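Side-chain contacts in esterase family protein (Staphylococcus aureus, PDB 7L0A), which probably hydrolyses S-formylglutathione to formate and glutathione, as a serine esterase of the esterase D family with the alpha/beta-hydrolase fold: residues B[154-159]-B[220-225]; B[131-136]-B[184-189]; B[14-19]-B[107-112]. One frame throughout, in Å; residues are numbered along the deposited sequence. Where two conformers were deposited one is given.

Contact 1. Residues B[154-159]-B[220-225]; sequences AVFEAQ and LDFIDY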
loop_
_atom_site.group_PDB
_atom_site.type_symbol
_atom_site.label_atom_id
_atom_site.label_comp_id
_atom_site.label_asym_id
_atom_site.label_seq_id
_atom_site.Cartn_x
_atom_site.Cartn_y
_atom_site.Cartn_z
ATOM N N ALA B 154 17.824 -18.473 -13.690
ATOM C CA ALA B 154 17.090 -17.759 -14.724
ATOM C C ALA B 154 16.963 -18.565 -16.015
ATOM O O ALA B 154 17.777 -19.433 -16.336
ATOM C CB ALA B 154 17.756 -16.415 -15.029
ATOM N N VAL B 155 15.875 -18.270 -16.719
ATOM C CA VAL B 155 15.620 -18.684 -18.102
ATOM C C VAL B 155 16.323 -17.707 -19.039
ATOM O O VAL B 155 15.963 -16.527 -19.110
ATOM C CB VAL B 155 14.106 -18.707 -18.346
ATOM C CG1 VAL B 155 13.759 -18.849 -19.819
ATOM C CG2 VAL B 155 13.425 -19.815 -17.535
ATOM N N PHE B 156 17.355 -18.187 -19.738
ATOM C CA PHE B 156 18.132 -17.363 -20.659
ATOM C C PHE B 156 17.942 -17.725 -22.126
ATOM O O PHE B 156 18.424 -16.979 -23.014
ATOM C CB PHE B 156 19.643 -17.453 -20.349
ATOM C CG PHE B 156 20.071 -16.822 -19.026
ATOM C CD1 PHE B 156 19.938 -15.466 -18.808
ATOM C CD2 PHE B 156 20.651 -17.607 -18.027
ATOM C CE1 PHE B 156 20.349 -14.887 -17.593
ATOM C CE2 PHE B 156 21.065 -17.037 -16.834
ATOM C CZ PHE B 156 20.903 -15.684 -16.613
ATOM N N GLU B 157 17.340 -18.876 -22.404
ATOM C CA GLU B 157 17.270 -19.401 -23.747
ATOM C C GLU B 157 15.840 -19.716 -24.132
ATOM O O GLU B 157 15.034 -20.158 -23.327
ATOM C CB GLU B 157 18.073 -20.706 -23.911
ATOM C CG GLU B 157 19.439 -20.691 -23.307
ATOM C CD GLU B 157 20.331 -21.733 -23.929
ATOM O OE1 GLU B 157 19.868 -22.432 -24.859
ATOM O OE2 GLU B 157 21.498 -21.855 -23.498
ATOM N N ALA B 158 15.577 -19.587 -25.433
ATOM C CA ALA B 158 14.233 -19.836 -25.937
ATOM C C ALA B 158 13.762 -21.260 -25.653
ATOM O O ALA B 158 12.581 -21.487 -25.350
ATOM C CB ALA B 158 14.218 -19.561 -27.444
ATOM N N GLN B 159 14.648 -22.244 -25.785
ATOM C CA GLN B 159 14.126 -23.586 -25.600
ATOM C C GLN B 159 13.733 -23.842 -24.150
ATOM O O GLN B 159 12.860 -24.681 -23.887
ATOM C CB GLN B 159 15.100 -24.668 -26.038
ATOM C CG GLN B 159 14.320 -25.966 -26.261
ATOM C CD GLN B 159 15.180 -27.200 -26.266
ATOM O OE1 GLN B 159 16.398 -27.123 -26.452
ATOM N NE2 GLN B 159 14.555 -28.359 -26.058
ATOM N N LEU B 220 25.416 -21.644 -17.012
ATOM C CA LEU B 220 26.845 -21.614 -17.291
ATOM C C LEU B 220 27.108 -21.125 -18.708
ATOM O O LEU B 220 28.080 -20.403 -18.958
ATOM C CB LEU B 220 27.460 -22.997 -17.098
ATOM C CG LEU B 220 27.437 -23.521 -15.658
ATOM C CD1 LEU B 220 28.115 -24.910 -15.660
ATOM C CD2 LEU B 220 28.110 -22.602 -14.669
ATOM N N ASP B 221 26.282 -21.550 -19.661
ATOM C CA ASP B 221 26.481 -21.103 -21.038
ATOM C C ASP B 221 26.339 -19.590 -21.142
ATOM O O ASP B 221 27.089 -18.924 -21.875
ATOM C CB ASP B 221 25.476 -21.781 -21.961
ATOM C CG ASP B 221 25.790 -23.241 -22.193
ATOM O OD1 ASP B 221 26.899 -23.699 -21.816
ATOM O OD2 ASP B 221 24.903 -23.933 -22.739
ATOM N N PHE B 222 25.366 -19.029 -20.431
ATOM C CA PHE B 222 25.145 -17.596 -20.482
ATOM C C PHE B 222 26.330 -16.837 -19.900
ATOM O O PHE B 222 26.796 -15.857 -20.497
ATOM C CB PHE B 222 23.868 -17.231 -19.728
ATOM C CG PHE B 222 23.445 -15.806 -19.898
ATOM C CD1 PHE B 222 22.886 -15.376 -21.101
ATOM C CD2 PHE B 222 23.640 -14.878 -18.885
ATOM C CE1 PHE B 222 22.510 -14.049 -21.280
ATOM C CE2 PHE B 222 23.248 -13.563 -19.062
ATOM C CZ PHE B 222 22.699 -13.139 -20.257
ATOM N N ILE B 223 26.807 -17.244 -18.716
ATOM C CA ILE B 223 27.919 -16.497 -18.130
ATOM C C ILE B 223 29.194 -16.684 -18.940
ATOM O O ILE B 223 30.057 -15.805 -18.959
ATOM C CB ILE B 223 28.159 -16.856 -16.654
ATOM C CG1 ILE B 223 28.574 -18.310 -16.477
ATOM C CG2 ILE B 223 26.905 -16.564 -15.867
ATOM C CD1 ILE B 223 28.881 -18.670 -15.018
ATOM N N ASP B 224 29.372 -17.838 -19.579
ATOM C CA ASP B 224 30.494 -18.015 -20.486
ATOM C C ASP B 224 30.449 -17.012 -21.638
ATOM O O ASP B 224 31.482 -16.434 -22.025
ATOM C CB ASP B 224 30.477 -19.451 -21.002
ATOM C CG ASP B 224 31.066 -20.444 -20.013
ATOM O OD1 ASP B 224 31.569 -20.006 -18.956
ATOM O OD2 ASP B 224 31.007 -21.667 -20.287
ATOM N N TYR B 225 29.264 -16.778 -22.195
ATOM C CA TYR B 225 29.132 -15.757 -23.219
ATOM C C TYR B 225 29.403 -14.363 -22.656
ATOM O O TYR B 225 30.132 -13.573 -23.271
ATOM C CB TYR B 225 27.752 -15.845 -23.899
ATOM C CG TYR B 225 27.641 -14.910 -25.095
ATOM C CD1 TYR B 225 28.504 -15.030 -26.175
ATOM C CD2 TYR B 225 26.682 -13.892 -25.141
ATOM C CE1 TYR B 225 28.417 -14.165 -27.264
ATOM C CE2 TYR B 225 26.601 -13.020 -26.223
ATOM C CZ TYR B 225 27.472 -13.169 -27.290
ATOM O OH TYR B 225 27.382 -12.300 -28.360
#
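The rings of Phe156 and Phe222 lie face against face, with Phe222 CD2 over the centre of the Phe156 ring and Ala154 CB on the opposite face, nearer the rim. The phenyl groups form an offset stack: the centroids are 3.9 Å apart and the planes only 3° from parallel. On the Phe222 side Phe156 CD1 stands over the ring centre, while Tyr189, from helix 188-197, meets Phe222 edge to face. The closest approach is Phe156 CE1 to Phe222 CE2, at 3.5 Å. The slide between the rings also brings the methylene of Phe222 over its partner, a CH-pi contact in which CB is 4.0 Å from the Phe156 centroid. Phe222 sends CG anti to its backbone N (chi1 -171°), which carries the ring from helix 216-228 toward the loop after strand 148-152. Phenylalanine suits both places because a flat hydrocarbon ring can be buried without a polar partner. Ile136 of helix 130-141 touches both phenylalanine side chains.

Beside the stack, at its partly exposed margin, two acids approach each other: Glu157 OE2 is 4.1 Å from Asp221 OD2, with the carboxylate planes 30° apart. Asp221 OD1 is bound by Gln217 one helical turn earlier, and Asp218 adds another carboxylate close to Glu157. The contact therefore draws its cohesion from ring overlap, whereas the gathered negative charge at the margin would probably disfavour full ionisation of all three acids and may raise the pKa of one.

Contact 2. Residues B[131-136]-B[184-189]; sequences GGYGTI and TEHDPY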
loop_
_atom_site.group_PDB
_atom_site.type_symbol
_atom_site.label_atom_id
_atom_site.label_comp_id
_atom_site.label_asym_id
_atom_site.label_seq_id
_atom_site.Cartn_x
_atom_site.Cartn_y
_atom_site.Cartn_z
ATOM N N GLY B 131 11.012 -14.964 -13.701
ATOM C CA GLY B 131 11.407 -13.708 -13.116
ATOM C C GLY B 131 12.879 -13.388 -13.289
ATOM O O GLY B 131 13.270 -12.228 -13.160
ATOM N N GLY B 132 13.707 -14.401 -13.539
ATOM C CA GLY B 132 15.102 -14.156 -13.834
ATOM C C GLY B 132 15.281 -13.739 -15.285
ATOM O O GLY B 132 16.126 -12.909 -15.599
ATOM N N TYR B 133 14.474 -14.339 -16.170
ATOM C CA TYR B 133 14.345 -13.826 -17.545
ATOM C C TYR B 133 13.900 -12.367 -17.534
ATOM O O TYR B 133 14.520 -11.509 -18.181
ATOM C CB TYR B 133 13.350 -14.689 -18.311
ATOM C CG TYR B 133 12.918 -14.177 -19.664
ATOM C CD1 TYR B 133 11.848 -13.319 -19.795
ATOM C CD2 TYR B 133 13.567 -14.577 -20.800
ATOM C CE1 TYR B 133 11.422 -12.855 -21.018
ATOM C CE2 TYR B 133 13.159 -14.114 -22.032
ATOM C CZ TYR B 133 12.095 -13.250 -22.120
ATOM O OH TYR B 133 11.699 -12.783 -23.360
ATOM N N GLY B 134 12.860 -12.054 -16.744
ATOM C CA GLY B 134 12.463 -10.659 -16.584
ATOM C C GLY B 134 13.609 -9.788 -16.106
ATOM O O GLY B 134 13.848 -8.694 -16.639
ATOM N N THR B 135 14.331 -10.260 -15.080
ATOM C CA THR B 135 15.408 -9.468 -14.516
ATOM C C THR B 135 16.452 -9.121 -15.556
ATOM O O THR B 135 16.864 -7.957 -15.670
ATOM C CB THR B 135 16.054 -10.193 -13.338
ATOM O OG1 THR B 135 15.094 -10.266 -12.277
ATOM C CG2 THR B 135 17.257 -9.429 -12.799
ATOM N N ILE B 136 16.913 -10.123 -16.324
ATOM C CA ILE B 136 17.946 -9.864 -17.323
ATOM C C ILE B 136 17.395 -9.021 -18.470
ATOM O O ILE B 136 18.108 -8.157 -19.002
ATOM C CB ILE B 136 18.572 -11.178 -17.822
ATOM C CG1 ILE B 136 19.898 -10.912 -18.551
ATOM C CG2 ILE B 136 17.675 -11.971 -18.732
ATOM C CD1 ILE B 136 21.009 -10.429 -17.651
ATOM N N THR B 184 15.416 -11.685 -31.474
ATOM C CA THR B 184 14.452 -10.613 -31.297
ATOM C C THR B 184 14.598 -10.069 -29.877
ATOM O O THR B 184 15.363 -10.604 -29.063
ATOM C CB THR B 184 13.003 -11.077 -31.509
ATOM O OG1 THR B 184 12.572 -11.827 -30.361
ATOM C CG2 THR B 184 12.858 -11.946 -32.763
ATOM N N GLU B 185 13.804 -9.023 -29.572
ATOM C CA GLU B 185 13.783 -8.434 -28.241
ATOM C C GLU B 185 13.321 -9.399 -27.170
ATOM O O GLU B 185 13.380 -9.049 -25.975
ATOM C CB GLU B 185 12.859 -7.199 -28.232
ATOM C CG GLU B 185 11.413 -7.470 -28.653
ATOM C CD GLU B 185 11.075 -6.930 -30.040
ATOM O OE1 GLU B 185 11.690 -7.380 -31.042
ATOM O OE2 GLU B 185 10.191 -6.040 -30.124
ATOM N N HIS B 186 12.857 -10.586 -27.535
ATOM C CA HIS B 186 12.476 -11.591 -26.565
ATOM C C HIS B 186 13.600 -12.562 -26.229
ATOM O O HIS B 186 13.422 -13.409 -25.343
ATOM C CB HIS B 186 11.252 -12.359 -27.071
ATOM C CG HIS B 186 10.093 -11.473 -27.385
ATOM N ND1 HIS B 186 9.327 -10.883 -26.411
ATOM C CD2 HIS B 186 9.612 -11.021 -28.567
ATOM C CE1 HIS B 186 8.397 -10.136 -26.976
ATOM N NE2 HIS B 186 8.551 -10.199 -28.284
ATOM N N ASP B 187 14.737 -12.456 -26.901
ATOM C CA ASP B 187 15.874 -13.356 -26.727
ATOM C C ASP B 187 16.947 -12.657 -25.917
ATOM O O ASP B 187 17.496 -11.652 -26.385
ATOM C CB ASP B 187 16.379 -13.739 -28.121
ATOM C CG ASP B 187 17.657 -14.567 -28.112
ATOM O OD1 ASP B 187 18.150 -14.938 -27.022
ATOM O OD2 ASP B 187 18.159 -14.868 -29.231
ATOM N N PRO B 188 17.269 -13.121 -24.698
ATOM C CA PRO B 188 18.244 -12.385 -23.880
ATOM C C PRO B 188 19.576 -12.200 -24.557
ATOM O O PRO B 188 20.254 -11.201 -24.304
ATOM C CB PRO B 188 18.375 -13.246 -22.621
ATOM C CG PRO B 188 17.009 -13.881 -22.499
ATOM C CD PRO B 188 16.596 -14.191 -23.922
ATOM N N TYR B 189 19.976 -13.138 -25.404
ATOM C CA TYR B 189 21.257 -13.021 -26.080
ATOM C C TYR B 189 21.240 -11.898 -27.111
ATOM O O TYR B 189 22.231 -11.182 -27.263
ATOM C CB TYR B 189 21.579 -14.359 -26.725
ATOM C CG TYR B 189 22.149 -15.404 -25.821
ATOM C CD1 TYR B 189 21.313 -16.235 -25.076
ATOM C CD2 TYR B 189 23.526 -15.595 -25.724
ATOM C CE1 TYR B 189 21.839 -17.220 -24.279
ATOM C CE2 TYR B 189 24.050 -16.581 -24.914
ATOM C CZ TYR B 189 23.200 -17.371 -24.180
ATOM O OH TYR B 189 23.726 -18.362 -23.359
HETATM O O HOH W 1 9.619 -11.110 -23.715
#
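Helix 130-141, through Tyr133 and Ile136, lies beside the type I beta turn Thr184-Asp187 and the first turn of helix 188-197, the backbones coming closest at Ile136 and Pro188, whose CA atoms are 7.0 Å apart. Tyr133 does the reaching: with CG anti to the backbone N (chi1 170°), its phenol extends from the helix and OH donates to the carbonyl of His186, OH to O 2.7 Å. The bond bends at the acceptor, with a C=O...OH angle of 117° and the hydroxyl tilted 25° from the carbonyl plane. A water donates to the same hydroxyl and also bonds His186 ND1, 2.7 Å from the water oxygen, so it bridges phenol and imidazole while lying at the edge of both rings. Tyrosine fits here because its ring packs while its tip binds: CE2 rests 3.9 Å from Pro188 CG, in an oblique approach. Ile136 adds a looser contact, CG2 to Pro188 CB at 4.2 Å. Proline suits the first turn of a helix, where its missing N-H costs no helical bond. Just before it, Asp187 is the N-cap, OD1 accepting from Tyr189 N at 3.0 Å from above the carboxylate plane, and OD2 accepts from Gly183 N. Thr184 OG1 accepts from His186 N, an ST turn within the loop.

Gly131 closes the GxSxG pattern around the predicted nucleophile Ser129, whose side chain is about 7 Å from that of Tyr133. The contact thus joins the loop leading into helix 188-197 to the helix that follows the probable nucleophile elbow, a hallmark of alpha/beta-hydrolases.

Contact 3. Residues B[14-19]-B[107-112]; sequences LNYHSP and YDYVHQ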
loop_
_atom_site.group_PDB
_atom_site.type_symbol
_atom_site.label_atom_id
_atom_site.label_comp_id
_atom_site.label_asym_id
_atom_site.label_seq_id
_atom_site.Cartn_x
_atom_site.Cartn_y
_atom_site.Cartn_z
ATOM N N LEU B 14 -1.703 -4.416 -1.724
ATOM C CA LEU B 14 -2.394 -3.442 -2.554
ATOM C C LEU B 14 -3.059 -4.129 -3.737
ATOM O O LEU B 14 -2.410 -4.883 -4.461
ATOM C CB LEU B 14 -1.381 -2.376 -3.035
ATOM C CG LEU B 14 -1.827 -1.132 -3.795
ATOM C CD1 LEU B 14 -0.817 -0.021 -3.515
ATOM C CD2 LEU B 14 -1.959 -1.388 -5.293
ATOM N N ASN B 15 -4.346 -3.848 -3.936
ATOM C CA ASN B 15 -5.148 -4.354 -5.055
ATOM C C ASN B 15 -5.551 -3.138 -5.870
ATOM O O ASN B 15 -6.195 -2.233 -5.348
ATOM C CB ASN B 15 -6.376 -5.111 -4.532
ATOM C CG ASN B 15 -7.205 -5.743 -5.615
ATOM O OD1 ASN B 15 -7.363 -5.199 -6.692
ATOM N ND2 ASN B 15 -7.781 -6.895 -5.309
ATOM N N TYR B 16 -5.157 -3.088 -7.142
ATOM C CA TYR B 16 -5.444 -1.903 -7.943
ATOM C C TYR B 16 -5.822 -2.337 -9.351
ATOM O O TYR B 16 -5.518 -3.445 -9.772
ATOM C CB TYR B 16 -4.257 -0.906 -7.974
ATOM C CG TYR B 16 -3.107 -1.279 -8.867
ATOM C CD1 TYR B 16 -2.291 -2.395 -8.609
ATOM C CD2 TYR B 16 -2.874 -0.560 -10.016
ATOM C CE1 TYR B 16 -1.245 -2.732 -9.485
ATOM C CE2 TYR B 16 -1.859 -0.902 -10.884
ATOM C CZ TYR B 16 -1.056 -1.984 -10.625
ATOM O OH TYR B 16 -0.039 -2.333 -11.490
ATOM N N HIS B 17 -6.523 -1.458 -10.061
ATOM C CA HIS B 17 -6.762 -1.671 -11.487
ATOM C C HIS B 17 -5.559 -1.199 -12.303
ATOM O O HIS B 17 -5.151 -0.042 -12.220
ATOM C CB HIS B 17 -8.017 -0.926 -11.938
ATOM C CG HIS B 17 -8.343 -1.172 -13.371
ATOM N ND1 HIS B 17 -7.838 -0.397 -14.391
ATOM C CD2 HIS B 17 -9.094 -2.129 -13.952
ATOM C CE1 HIS B 17 -8.291 -0.856 -15.545
ATOM N NE2 HIS B 17 -9.046 -1.913 -15.306
ATOM N N SER B 18 -4.962 -2.111 -13.058
ATOM C CA SER B 18 -3.802 -1.820 -13.884
ATOM C C SER B 18 -4.233 -1.303 -15.249
ATOM O O SER B 18 -4.911 -2.032 -15.979
ATOM C CB SER B 18 -2.982 -3.078 -14.071
ATOM O OG SER B 18 -2.009 -2.924 -15.071
ATOM N N PRO B 19 -3.902 -0.046 -15.597
ATOM C CA PRO B 19 -4.180 0.449 -16.966
ATOM C C PRO B 19 -3.504 -0.375 -18.037
ATOM O O PRO B 19 -4.074 -0.565 -19.127
ATOM C CB PRO B 19 -3.637 1.879 -16.935
ATOM C CG PRO B 19 -3.463 2.242 -15.498
ATOM C CD PRO B 19 -3.277 0.959 -14.712
ATOM N N TYR B 107 6.652 -0.204 -11.322
ATOM C CA TYR B 107 7.769 0.635 -10.912
ATOM C C TYR B 107 7.331 2.092 -10.786
ATOM O O TYR B 107 7.554 2.737 -9.747
ATOM C CB TYR B 107 8.934 0.502 -11.909
ATOM C CG TYR B 107 10.137 1.332 -11.520
ATOM C CD1 TYR B 107 10.171 2.712 -11.749
ATOM C CD2 TYR B 107 11.238 0.747 -10.905
ATOM C CE1 TYR B 107 11.271 3.475 -11.324
ATOM C CE2 TYR B 107 12.345 1.494 -10.522
ATOM C CZ TYR B 107 12.355 2.851 -10.722
ATOM O OH TYR B 107 13.441 3.607 -10.311
ATOM N N ASP B 108 6.691 2.617 -11.829
ATOM C CA ASP B 108 6.312 4.024 -11.837
ATOM C C ASP B 108 5.297 4.313 -10.735
ATOM O O ASP B 108 5.437 5.299 -10.002
ATOM C CB ASP B 108 5.761 4.403 -13.208
ATOM C CG ASP B 108 6.848 4.551 -14.270
ATOM O OD1 ASP B 108 8.056 4.546 -13.931
ATOM O OD2 ASP B 108 6.474 4.674 -15.460
ATOM N N TYR B 109 4.273 3.457 -10.599
ATOM C CA TYR B 109 3.198 3.679 -9.636
ATOM C C TYR B 109 3.732 3.703 -8.201
ATOM O O TYR B 109 3.448 4.625 -7.424
ATOM C CB TYR B 109 2.142 2.581 -9.826
ATOM C CG TYR B 109 0.917 2.594 -8.947
ATOM C CD1 TYR B 109 0.198 3.766 -8.698
ATOM C CD2 TYR B 109 0.444 1.414 -8.404
ATOM C CE1 TYR B 109 -0.923 3.765 -7.906
ATOM C CE2 TYR B 109 -0.680 1.399 -7.603
ATOM C CZ TYR B 109 -1.368 2.585 -7.379
ATOM O OH TYR B 109 -2.504 2.555 -6.588
ATOM N N VAL B 110 4.546 2.707 -7.840
ATOM C CA VAL B 110 4.973 2.657 -6.439
ATOM C C VAL B 110 5.964 3.764 -6.134
ATOM O O VAL B 110 6.036 4.231 -4.995
ATOM C CB VAL B 110 5.544 1.279 -6.060
ATOM C CG1 VAL B 110 4.448 0.209 -6.236
ATOM C CG2 VAL B 110 6.820 0.913 -6.800
ATOM N N HIS B 111 6.752 4.203 -7.119
ATOM C CA HIS B 111 7.661 5.323 -6.877
ATOM C C HIS B 111 6.920 6.655 -6.826
ATOM O O HIS B 111 7.401 7.582 -6.164
ATOM C CB HIS B 111 8.777 5.391 -7.905
ATOM C CG HIS B 111 9.836 4.339 -7.714
ATOM N ND1 HIS B 111 9.678 3.038 -8.144
ATOM C CD2 HIS B 111 11.074 4.410 -7.182
ATOM C CE1 HIS B 111 10.773 2.347 -7.865
ATOM N NE2 HIS B 111 11.640 3.169 -7.290
ATOM N N GLN B 112 5.740 6.756 -7.431
ATOM C CA GLN B 112 4.934 7.959 -7.248
ATOM C C GLN B 112 4.251 7.993 -5.891
ATOM O O GLN B 112 4.222 9.041 -5.235
ATOM C CB GLN B 112 3.882 8.102 -8.353
ATOM C CG GLN B 112 4.425 8.347 -9.751
ATOM C CD GLN B 112 5.148 9.672 -9.897
ATOM O OE1 GLN B 112 4.522 10.722 -9.888
ATOM N NE2 GLN B 112 6.466 9.621 -10.046
#
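Tyr109 and Tyr16 run antiparallel past one another, their rings inclined at 31° with centroids 4.9 Å apart, an oblique pairing. Tyr109 CE2 sits over one face of the Tyr16 ring, toward its rim, 3.8 Å from Tyr16 CD2. Leu14 reaches toward Tyr109 head-on and meets the ring at its edge, near the ring plane, with Leu14 CD2 3.8 Å from Tyr109 CE2 in the conformer given; Leu14 has a second, so this contact is less certain. In Tyr16, CG lies between the backbone N and the carbonyl carbon (chi1 77°), which turns the ring toward helix 99-113, where OH hydrogen-bonds Glu105 OE1, one turn before Tyr109. Leu14 and Tyr16, two apart on strand 9-17, both point toward that helix, packing the outermost strand of the alpha/beta-hydrolase sheet, as counted within this chain, against it. Leu14 and Asn15 also pair antiparallel with a strand of the second subunit, so the sheet continues across the dimer interface. Tyrosine suits position 16, where the ring is buried against Tyr102 and Val106 while OH finds Glu105; at 109 its broad ring packs against Tyr16 and stacks with Phe38 of the second subunit. Leucine, with its branched aliphatic end, brings a methyl against the ring edge.

Overall arrangement
Contact 3 closes first along the chain, while the segments of contacts 1 and 2 alternate in the order 131-136, 154-159, 184-189, 220-225. Contacts 1 and 2 touch, with centres about 10 Å apart: Phe156 O lies 3.4 Å from Pro188 CG. Helices 130-141, 188-197 and 216-228 are thereby packed together around the loop after strand 148-152, with the side chain of Phe156 about 10 Å from that of the predicted active-site Ser129. Contact 3 is about 31 Å from contact 1 and 23 Å from contact 2, centre to centre, where strand 9-17 and helix 99-113 take part in the interface with the second subunit. The predicted catalytic side and the subunit junction thus occupy separate regions of one alpha/beta-hydrolase domain.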